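Local coordinates for protein putative peptidase (Bacteroides fragilis, PDB 5DYN) that probably hydrolyses peptide bonds as a clostripain-family cysteine protease, this chain being the C-terminal part of an enzyme implicated in activating the Bacteroides fragilis toxin, at residues D14-A17 with A18-A22; Y157-L160 with D161-I164; W188-T191 with P192-S196. One frame throughout, in Å; residues are numbered along the deposited sequence.

Contact 1 (D14-A17 with A18-A22)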
ATOM      1  N   ASP B  14     -12.092  -8.516   2.288  1.00 33.11           N
ATOM      2  CA  ASP B  14     -12.166  -8.652   3.738  1.00 29.01           C
ATOM      3  C   ASP B  14     -11.543  -7.451   4.448  1.00 36.22           C
ATOM      4  O   ASP B  14     -12.049  -7.008   5.481  1.00 34.43           O
ATOM      5  CB  ASP B  14     -11.478  -9.939   4.189  1.00 32.98           C
ATOM      6  CG  ASP B  14     -12.111 -11.173   3.592  1.00 33.41           C
ATOM      7  OD1 ASP B  14     -13.325 -11.132   3.306  1.00 39.21           O
ATOM      8  OD2 ASP B  14     -11.397 -12.179   3.401  1.00 51.73           O
ATOM      9  N   LEU B  15     -10.447  -6.933   3.897  1.00 31.73           N
ATOM     10  CA  LEU B  15      -9.807  -5.744   4.452  1.00 36.79           C
ATOM     11  C   LEU B  15     -10.757  -4.553   4.398  1.00 34.22           C
ATOM     12  O   LEU B  15     -10.906  -3.822   5.378  1.00 30.93           O
ATOM     13  CB  LEU B  15      -8.510  -5.421   3.705  1.00 31.63           C
ATOM     14  CG  LEU B  15      -7.837  -4.078   4.012  1.00 31.89           C
ATOM     15  CD1 LEU B  15      -7.558  -3.915   5.503  1.00 34.43           C
ATOM     16  CD2 LEU B  15      -6.549  -3.929   3.213  1.00 33.39           C
ATOM     17  N   HIS B  16     -11.400  -4.371   3.247  1.00 34.41           N
ATOM     18  CA  HIS B  16     -12.385  -3.310   3.072  1.00 35.43           C
ATOM     19  C   HIS B  16     -13.536  -3.439   4.065  1.00 36.05           C
ATOM     20  O   HIS B  16     -13.972  -2.449   4.658  1.00 31.88           O
ATOM     21  CB  HIS B  16     -12.937  -3.314   1.647  1.00 33.79           C
ATOM     22  CG  HIS B  16     -14.094  -2.385   1.452  1.00 34.59           C
ATOM     23  ND1 HIS B  16     -15.404  -2.809   1.498  1.00 29.39           N
ATOM     24  CD2 HIS B  16     -14.141  -1.050   1.226  1.00 37.40           C
ATOM     25  CE1 HIS B  16     -16.207  -1.779   1.303  1.00 35.89           C
ATOM     26  NE2 HIS B  16     -15.464  -0.699   1.135  1.00 35.13           N
ATOM     27  N   ALA B  17     -14.031  -4.662   4.233  1.00 33.60           N
ATOM     28  CA  ALA B  17     -15.104  -4.929   5.184  1.00 36.79           C
ATOM     29  C   ALA B  17     -14.683  -4.521   6.593  1.00 40.34           C
ATOM     30  O   ALA B  17     -15.471  -3.952   7.346  1.00 45.35           O
ATOM     31  CB  ALA B  17     -15.498  -6.399   5.148  1.00 22.17           C
ATOM     32  N   ALA B  18     -13.429  -4.799   6.931  1.00 34.28           N
ATOM     33  CA  ALA B  18     -12.891  -4.483   8.248  1.00 33.49           C
ATOM     34  C   ALA B  18     -12.770  -2.978   8.479  1.00 38.74           C
ATOM     35  O   ALA B  18     -13.037  -2.488   9.576  1.00 42.79           O
ATOM     36  CB  ALA B  18     -11.537  -5.151   8.436  1.00 28.18           C
ATOM     37  N   LEU B  19     -12.370  -2.246   7.445  1.00 37.02           N
ATOM     38  CA  LEU B  19     -12.137  -0.810   7.575  1.00 39.81           C
ATOM     39  C   LEU B  19     -13.436  -0.003   7.644  1.00 43.57           C
ATOM     40  O   LEU B  19     -13.405   1.225   7.742  1.00 38.90           O
ATOM     41  CB  LEU B  19     -11.274  -0.307   6.415  1.00 36.51           C
ATOM     42  CG  LEU B  19      -9.808  -0.748   6.437  1.00 41.93           C
ATOM     43  CD1 LEU B  19      -9.069  -0.268   5.195  1.00 32.63           C
ATOM     44  CD2 LEU B  19      -9.121  -0.246   7.697  1.00 37.34           C
ATOM     45  N   GLN B  20     -14.572  -0.694   7.601  1.00 36.96           N
ATOM     46  CA  GLN B  20     -15.865  -0.024   7.682  1.00 42.93           C
ATOM     47  C   GLN B  20     -16.155   0.487   9.091  1.00 48.26           C
ATOM     48  O   GLN B  20     -16.885   1.463   9.262  1.00 49.28           O
ATOM     49  CB  GLN B  20     -16.982  -0.960   7.219  1.00 43.88           C
ATOM     50  CG  GLN B  20     -16.922  -1.288   5.734  1.00 48.81           C
ATOM     51  CD  GLN B  20     -16.801  -0.046   4.868  1.00 52.80           C
ATOM     52  OE1 GLN B  20     -17.789   0.639   4.604  1.00 59.71           O
ATOM     53  NE2 GLN B  20     -15.583   0.251   4.422  1.00 45.59           N
ATOM     54  N   VAL B  21     -15.583  -0.170  10.097  1.00 42.63           N
ATOM     55  CA  VAL B  21     -15.750   0.276  11.476  1.00 40.08           C
ATOM     56  C   VAL B  21     -14.761   1.392  11.787  1.00 42.53           C
ATOM     57  O   VAL B  21     -14.853   2.048  12.823  1.00 47.34           O
ATOM     58  CB  VAL B  21     -15.564  -0.876  12.487  1.00 41.20           C
ATOM     59  CG1 VAL B  21     -16.570  -1.982  12.217  1.00 43.37           C
ATOM     60  CG2 VAL B  21     -14.142  -1.413  12.438  1.00 44.28           C
ATOM     61  N   ALA B  22     -13.814   1.604  10.881  1.00 42.69           N
ATOM     62  CA  ALA B  22     -12.855   2.688  11.030  1.00 42.43           C
ATOM     63  C   ALA B  22     -13.510   4.012  10.681  1.00 42.10           C
ATOM     64  O   ALA B  22     -14.397   4.058   9.833  1.00 46.42           O
ATOM     65  CB  ALA B  22     -11.632   2.450  10.150  1.00 42.52           C
TER

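Contact 2 (Y157-L160 with D161-I164)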
ATOM      1  N   TYR B 157       2.115  -7.153 -11.797  1.00 31.58           N
ATOM      2  CA  TYR B 157       1.835  -5.723 -11.762  1.00 30.64           C
ATOM      3  C   TYR B 157       2.569  -4.932 -12.839  1.00 30.12           C
ATOM      4  O   TYR B 157       3.798  -4.925 -12.891  1.00 35.18           O
ATOM      5  CB  TYR B 157       2.189  -5.166 -10.381  1.00 35.51           C
ATOM      6  CG  TYR B 157       1.777  -6.077  -9.250  1.00 36.03           C
ATOM      7  CD1 TYR B 157       0.456  -6.132  -8.821  1.00 34.95           C
ATOM      8  CD2 TYR B 157       2.707  -6.893  -8.617  1.00 34.27           C
ATOM      9  CE1 TYR B 157       0.073  -6.972  -7.791  1.00 30.65           C
ATOM     10  CE2 TYR B 157       2.333  -7.737  -7.587  1.00 34.05           C
ATOM     11  CZ  TYR B 157       1.015  -7.771  -7.178  1.00 32.35           C
ATOM     12  OH  TYR B 157       0.639  -8.606  -6.153  1.00 29.11           O
ATOM     13  N   TYR B 158       1.800  -4.262 -13.690  1.00 26.97           N
ATOM     14  CA  TYR B 158       2.353  -3.375 -14.706  1.00 28.22           C
ATOM     15  C   TYR B 158       1.872  -1.950 -14.480  1.00 28.54           C
ATOM     16  O   TYR B 158       0.846  -1.729 -13.840  1.00 34.44           O
ATOM     17  CB  TYR B 158       1.956  -3.833 -16.105  1.00 23.95           C
ATOM     18  CG  TYR B 158       2.615  -5.111 -16.554  1.00 24.76           C
ATOM     19  CD1 TYR B 158       2.078  -6.347 -16.217  1.00 29.10           C
ATOM     20  CD2 TYR B 158       3.769  -5.085 -17.328  1.00 29.84           C
ATOM     21  CE1 TYR B 158       2.677  -7.523 -16.635  1.00 30.92           C
ATOM     22  CE2 TYR B 158       4.373  -6.253 -17.752  1.00 23.72           C
ATOM     23  CZ  TYR B 158       3.823  -7.468 -17.401  1.00 30.22           C
ATOM     24  OH  TYR B 158       4.421  -8.634 -17.818  1.00 34.05           O
ATOM     25  N   ASP B 159       2.609  -0.982 -15.009  1.00 29.08           N
ATOM     26  CA  ASP B 159       2.208   0.411 -14.883  1.00 30.39           C
ATOM     27  C   ASP B 159       0.944   0.684 -15.696  1.00 32.50           C
ATOM     28  O   ASP B 159       0.909   0.443 -16.901  1.00 30.35           O
ATOM     29  CB  ASP B 159       3.337   1.338 -15.324  1.00 25.43           C
ATOM     30  CG  ASP B 159       2.994   2.796 -15.130  1.00 33.97           C
ATOM     31  OD1 ASP B 159       3.072   3.276 -13.978  1.00 31.20           O
ATOM     32  OD2 ASP B 159       2.640   3.461 -16.127  1.00 36.46           O
ATOM     33  N   LEU B 160      -0.091   1.181 -15.026  1.00 30.38           N
ATOM     34  CA  LEU B 160      -1.385   1.417 -15.660  1.00 29.55           C
ATOM     35  C   LEU B 160      -1.302   2.433 -16.793  1.00 33.90           C
ATOM     36  O   LEU B 160      -1.827   2.204 -17.884  1.00 32.38           O
ATOM     37  CB  LEU B 160      -2.408   1.882 -14.620  1.00 31.20           C
ATOM     38  CG  LEU B 160      -3.773   2.320 -15.158  1.00 32.00           C
ATOM     39  CD1 LEU B 160      -4.500   1.149 -15.793  1.00 27.60           C
ATOM     40  CD2 LEU B 160      -4.613   2.945 -14.055  1.00 30.74           C
ATOM     41  N   ASP B 161      -0.638   3.553 -16.530  1.00 31.42           N
ATOM     42  CA  ASP B 161      -0.535   4.622 -17.514  1.00 34.21           C
ATOM     43  C   ASP B 161       0.177   4.174 -18.789  1.00 35.23           C
ATOM     44  O   ASP B 161      -0.280   4.465 -19.894  1.00 37.72           O
ATOM     45  CB  ASP B 161       0.187   5.827 -16.916  1.00 33.40           C
ATOM     46  CG  ASP B 161       0.504   6.884 -17.954  1.00 41.32           C
ATOM     47  OD1 ASP B 161      -0.393   7.698 -18.263  1.00 40.30           O
ATOM     48  OD2 ASP B 161       1.648   6.899 -18.462  1.00 36.64           O
ATOM     49  N   ARG B 162       1.290   3.467 -18.635  1.00 34.98           N
ATOM     50  CA  ARG B 162       2.050   3.005 -19.791  1.00 35.52           C
ATOM     51  C   ARG B 162       1.292   1.935 -20.569  1.00 34.57           C
ATOM     52  O   ARG B 162       1.448   1.811 -21.784  1.00 34.34           O
ATOM     53  CB  ARG B 162       3.419   2.479 -19.357  1.00 35.78           C
ATOM     54  CG  ARG B 162       4.361   3.554 -18.836  1.00 35.87           C
ATOM     55  CD  ARG B 162       4.775   4.521 -19.938  1.00 37.42           C
ATOM     56  NE  ARG B 162       3.812   5.602 -20.124  1.00 37.60           N
ATOM     57  CZ  ARG B 162       3.877   6.507 -21.096  1.00 39.93           C
ATOM     58  NH1 ARG B 162       4.863   6.467 -21.981  1.00 29.81           N
ATOM     59  NH2 ARG B 162       2.952   7.452 -21.182  1.00 37.34           N
ATOM     60  N   PHE B 163       0.464   1.168 -19.866  1.00 29.43           N
ATOM     61  CA  PHE B 163      -0.363   0.154 -20.511  1.00 32.36           C
ATOM     62  C   PHE B 163      -1.456   0.788 -21.375  1.00 31.64           C
ATOM     63  O   PHE B 163      -1.691   0.356 -22.506  1.00 31.90           O
ATOM     64  CB  PHE B 163      -0.985  -0.774 -19.465  1.00 29.81           C
ATOM     65  CG  PHE B 163      -2.038  -1.692 -20.019  1.00 31.51           C
ATOM     66  CD1 PHE B 163      -1.705  -2.680 -20.930  1.00 27.54           C
ATOM     67  CD2 PHE B 163      -3.361  -1.568 -19.623  1.00 31.74           C
ATOM     68  CE1 PHE B 163      -2.674  -3.527 -21.443  1.00 36.43           C
ATOM     69  CE2 PHE B 163      -4.336  -2.414 -20.131  1.00 38.44           C
ATOM     70  CZ  PHE B 163      -3.991  -3.392 -21.044  1.00 34.13           C
ATOM     71  N   ILE B 164      -2.124   1.808 -20.841  1.00 30.22           N
ATOM     72  CA  ILE B 164      -3.150   2.516 -21.602  1.00 37.13           C
ATOM     73  C   ILE B 164      -2.497   3.222 -22.787  1.00 34.45           C
ATOM     74  O   ILE B 164      -3.056   3.269 -23.883  1.00 37.43           O
ATOM     75  CB  ILE B 164      -3.923   3.540 -20.734  1.00 37.81           C
ATOM     76  CG1 ILE B 164      -4.595   2.843 -19.551  1.00 38.65           C
ATOM     77  CG2 ILE B 164      -4.984   4.252 -21.555  1.00 33.35           C
ATOM     78  CD1 ILE B 164      -5.636   1.819 -19.959  1.00 32.48           C
TER
HETATM   79  O   HOH W   1       0.546   3.968 -13.607  1.00 36.13           O

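Contact 3 (W188-T191 with P192-S196)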
ATOM      1  N   TRP B 188       4.779  10.788  -6.824  1.00 37.78           N
ATOM      2  CA  TRP B 188       5.481   9.629  -7.357  1.00 36.73           C
ATOM      3  C   TRP B 188       6.957   9.943  -7.527  1.00 38.68           C
ATOM      4  O   TRP B 188       7.347  10.706  -8.411  1.00 43.39           O
ATOM      5  CB  TRP B 188       4.872   9.180  -8.686  1.00 29.09           C
ATOM      6  CG  TRP B 188       5.658   8.112  -9.396  1.00 28.75           C
ATOM      7  CD1 TRP B 188       6.158   8.173 -10.664  1.00 29.73           C
ATOM      8  CD2 TRP B 188       6.034   6.827  -8.879  1.00 32.48           C
ATOM      9  NE1 TRP B 188       6.819   7.007 -10.971  1.00 32.22           N
ATOM     10  CE2 TRP B 188       6.757   6.165  -9.893  1.00 32.18           C
ATOM     11  CE3 TRP B 188       5.829   6.172  -7.659  1.00 35.31           C
ATOM     12  CZ2 TRP B 188       7.275   4.882  -9.724  1.00 28.47           C
ATOM     13  CZ3 TRP B 188       6.345   4.898  -7.495  1.00 34.51           C
ATOM     14  CH2 TRP B 188       7.056   4.267  -8.524  1.00 31.10           C
ATOM     15  N   LYS B 189       7.772   9.361  -6.656  1.00 39.91           N
ATOM     16  CA  LYS B 189       9.214   9.538  -6.716  1.00 42.02           C
ATOM     17  C   LYS B 189       9.903   8.188  -6.616  1.00 42.64           C
ATOM     18  O   LYS B 189       9.461   7.304  -5.875  1.00 35.71           O
ATOM     19  CB  LYS B 189       9.696  10.469  -5.602  1.00 39.63           C
ATOM     20  CG  LYS B 189       9.253  11.909  -5.764  1.00 40.10           C
ATOM     21  CD  LYS B 189      10.064  12.611  -6.835  1.00 49.41           C
ATOM     22  CE  LYS B 189      11.518  12.749  -6.414  1.00 49.12           C
ATOM     23  NZ  LYS B 189      12.311  13.545  -7.391  1.00 53.03           N
ATOM     24  N   SER B 190      10.980   8.029  -7.372  1.00 38.04           N
ATOM     25  CA  SER B 190      11.737   6.790  -7.356  1.00 38.23           C
ATOM     26  C   SER B 190      13.204   7.028  -7.652  1.00 41.37           C
ATOM     27  O   SER B 190      13.556   7.885  -8.460  1.00 45.27           O
ATOM     28  CB  SER B 190      11.170   5.798  -8.370  1.00 32.69           C
ATOM     29  OG  SER B 190      11.929   4.598  -8.375  1.00 31.01           O
ATOM     30  N   THR B 191      14.059   6.264  -6.987  1.00 38.29           N
ATOM     31  CA  THR B 191      15.459   6.200  -7.356  1.00 34.04           C
ATOM     32  C   THR B 191      15.546   5.604  -8.760  1.00 37.81           C
ATOM     33  O   THR B 191      14.611   4.934  -9.199  1.00 34.36           O
ATOM     34  CB  THR B 191      16.266   5.359  -6.347  1.00 38.15           C
ATOM     35  OG1 THR B 191      15.650   4.076  -6.186  1.00 35.97           O
ATOM     36  CG2 THR B 191      16.319   6.062  -5.001  1.00 36.73           C
ATOM     37  N   PRO B 192      16.652   5.868  -9.481  1.00 41.43           N
ATOM     38  CA  PRO B 192      16.818   5.298 -10.824  1.00 39.36           C
ATOM     39  C   PRO B 192      16.542   3.796 -10.865  1.00 36.01           C
ATOM     40  O   PRO B 192      15.979   3.294 -11.837  1.00 35.65           O
ATOM     41  CB  PRO B 192      18.284   5.596 -11.147  1.00 34.75           C
ATOM     42  CG  PRO B 192      18.571   6.849 -10.395  1.00 33.91           C
ATOM     43  CD  PRO B 192      17.765   6.770  -9.125  1.00 35.89           C
ATOM     44  N   ARG B 193      16.929   3.092  -9.807  1.00 35.37           N
ATOM     45  CA  ARG B 193      16.640   1.671  -9.698  1.00 34.31           C
ATOM     46  C   ARG B 193      16.118   1.324  -8.302  1.00 35.41           C
ATOM     47  O   ARG B 193      16.310   2.079  -7.349  1.00 30.24           O
ATOM     48  CB  ARG B 193      17.884   0.842 -10.030  1.00 27.59           C
ATOM     49  CG  ARG B 193      18.398   1.054 -11.452  1.00 35.61           C
ATOM     50  CD  ARG B 193      19.168  -0.151 -11.977  1.00 27.77           C
ATOM     51  NE  ARG B 193      20.341  -0.450 -11.165  1.00 32.08           N
ATOM     52  CZ  ARG B 193      21.034  -1.582 -11.252  1.00 33.40           C
ATOM     53  NH1 ARG B 193      20.668  -2.522 -12.114  1.00 26.75           N
ATOM     54  NH2 ARG B 193      22.089  -1.774 -10.474  1.00 32.93           N
ATOM     55  N   ASN B 194      15.430   0.190  -8.206  1.00 35.58           N
ATOM     56  CA  ASN B 194      14.973  -0.355  -6.931  1.00 34.54           C
ATOM     57  C   ASN B 194      15.567  -1.739  -6.717  1.00 33.77           C
ATOM     58  O   ASN B 194      16.136  -2.328  -7.640  1.00 31.36           O
ATOM     59  CB  ASN B 194      13.442  -0.440  -6.875  1.00 32.26           C
ATOM     60  CG  ASN B 194      12.775   0.913  -6.690  1.00 31.97           C
ATOM     61  OD1 ASN B 194      13.396   1.960  -6.863  1.00 34.95           O
ATOM     62  ND2 ASN B 194      11.496   0.890  -6.341  1.00 31.70           N
ATOM     63  N   TYR B 195      15.426  -2.270  -5.509  1.00 29.06           N
ATOM     64  CA  TYR B 195      15.902  -3.616  -5.235  1.00 30.25           C
ATOM     65  C   TYR B 195      14.763  -4.630  -5.205  1.00 32.75           C
ATOM     66  O   TYR B 195      13.741  -4.419  -4.553  1.00 26.08           O
ATOM     67  CB  TYR B 195      16.665  -3.668  -3.914  1.00 32.91           C
ATOM     68  CG  TYR B 195      17.017  -5.075  -3.487  1.00 35.21           C
ATOM     69  CD1 TYR B 195      18.095  -5.744  -4.054  1.00 35.03           C
ATOM     70  CD2 TYR B 195      16.266  -5.742  -2.525  1.00 33.30           C
ATOM     71  CE1 TYR B 195      18.420  -7.031  -3.671  1.00 34.47           C
ATOM     72  CE2 TYR B 195      16.584  -7.029  -2.136  1.00 31.13           C
ATOM     73  CZ  TYR B 195      17.662  -7.669  -2.712  1.00 37.03           C
ATOM     74  OH  TYR B 195      17.985  -8.950  -2.330  1.00 38.40           O
ATOM     75  N   SER B 196      14.960  -5.734  -5.915  1.00 31.33           N
ATOM     76  CA  SER B 196      14.037  -6.858  -5.861  1.00 36.01           C
ATOM     77  C   SER B 196      14.694  -8.026  -5.130  1.00 35.85           C
ATOM     78  O   SER B 196      15.816  -8.416  -5.454  1.00 32.22           O
ATOM     79  CB  SER B 196      13.614  -7.278  -7.270  1.00 29.52           C
ATOM     80  OG  SER B 196      12.828  -8.455  -7.235  1.00 29.77           O
TER

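Contact 1 (D14-A17 with A18-A22)
Gln20 folds back from the loop onto His16, laying its amide over one face of the imidazole. NE2 stands 3.4 Å above the ring plane, displaced toward the rim, and the two planes diverge by 27°, so this is a stack of flat polar groups. The same NE2 donates to His16 O at 3.2 Å, reaching that carbonyl from a direction tilted out of its plane. A bend at chi2 (-51°) doubles the chain over so that the amide nitrogen bonds to His16 O while lying over the ring; a long, flexible amide suits this exposed place, where it supplies a donor to a carbonyl of the last helical turn. Beyond the stack, His16 NE2 is hydrogen-bonded to Asp46 OD2, which fixes the rotation of the ring that Gln20 lies upon.

The buried side is apolar. Leu15 CD1 and Leu19 CD1 meet at 4.0 Å, the two side chains running obliquely across each other one helical turn apart. Underneath, Ala18 N donates to Asp14 O and Leu19 N to Leu15 O, each at 3.0 Å, while Gln20 N reaches Ala17 O weakly. The chain then leaves the helix through a type I turn from Ala18 to Val21.

The contact thus forms the end of helix 12-18 and the loop leading to strand 25-31. Leu15 and Leu19 rest on Phe30 and Leu28 of that strand, whereas Met95 and Ile99 of the other chain pack against the same two leucines, placing this helix end at the interface with the neighbouring chain.

Contact 2 (Y157-L160 with D161-I164)
Asp159 OD2 accepts Arg162 N at 2.8 Å, the side chain of an N-cap residue bonding to a backbone N-H of the first turn it precedes. The donor meets the anti side of the oxygen, 18° out of the carboxylate plane. With CG anti to the backbone N (chi1 -177°), the carboxylate is carried forward over the start of helix 160-167, and a short acid is just long enough to close this loop. Its other oxygen, OD1, is gripped by Tyr148 OH and Lys209 N. A water, bonded only weakly to OD1, also accepts Asp161 N at 3.2 Å and so ties the cap to a second N-H of the turn.

The second acid, Asp161, takes the arginine side chain. Asp161 OD2 accepts both NE (3.0 Å) and NH2 (3.1 Å) of Arg162, which holds it side-on and nearly in the guanidinium plane; Lys209 NZ adds a further salt bridge. Asp161 OD1 bonds to Tyr174 OH. Bends at chi2 and chi3 curl the arginine back to its neighbour, and Arg162 CG passes 3.2 Å from Asp159 OD2 on the way.

Regular helical bonds follow at once, from Phe163 N to Asp159 O and from Ile164 N to Leu160 O. Leu160 CD1 and Ile164 CG1 lie alongside each other at 4.1 Å, branched aliphatic groups filling the face toward Trp177 of helix 172-182.

The two carboxylates are buried and close, Asp159 OD2 standing 4.3 Å from Asp161 OD2. The helix N-terminus, Arg162 and Lys209 would together offset that repulsion and probably keep both acids ionised.

Contact 3 (W188-T191 with P192-S196)
Thr191 and Pro192 break strand 185-196: Thr191 is extended, Pro192 turns to near-helical angles (phi -49°, psi -37°), and Arg193 is extended again. The 3.8 Å between Thr191 CA and Pro192 CA marks a trans peptide. Proline suits the kink because its ring holds phi in that range and it has no N-H to offer a strand partner; an extended residue before it keeps clear of the ring.

The side chains of the kink turn to backbone carbonyls for partners. Thr191 holds OG1 between the backbone N and the carbonyl carbon (chi1 53°), where it faces Arg193 O, probably as a donor, although the modelled 2.4 Å between Thr191 OG1 and Arg193 O is too short for the detail to be trusted. The same hydroxyl is bonded to Val109 N, so a threonine here can bridge the bend to the adjacent strand region. One residue earlier, Ser190 OG donates to Thr191 O at 2.8 Å, in the carbonyl plane on a lone pair. A small hydroxyl can do this locally: OG lies anti to its own nitrogen and beside the chain it must reach. Asn194 comes alongside these hydroxyls.

Before the bend, Ser190 CB sits 4.1 Å above the plane of the Trp188 ring, near its rim. Arg193 forms a salt bridge through NE with Asp96 OD1.

Strand 110-115 lies along the 188-191 side, where Trp188 and Ser190 touch Ser110. Across from it runs strand 200-203, the hairpin partner: Asn194 pairs with Phe202 through the backbone, and Arg193 packs on Met201 and Thr203.

How the contacts relate
Contact 2 is the most deeply buried of the three, its centre about 10 Å from the centre of the chain; contacts 1 and 3 are partly buried, and contact 1, its centre about 20 Å from the same point, is the most peripheral. No element is shared. Contact 1 ends a helix, contact 2 starts one, and contact 3 bends a strand of the mixed central sheet, whose edge strand 25-31 supports contact 1. Charged groups dominate at contact 2, whereas hydroxyls answer carbonyls at contact 3 and an amide stacks on an imidazole at contact 1. Contacts 2 and 3 are near neighbours, about 6 Å between nearest atoms; contact 1 lies across the centre from both.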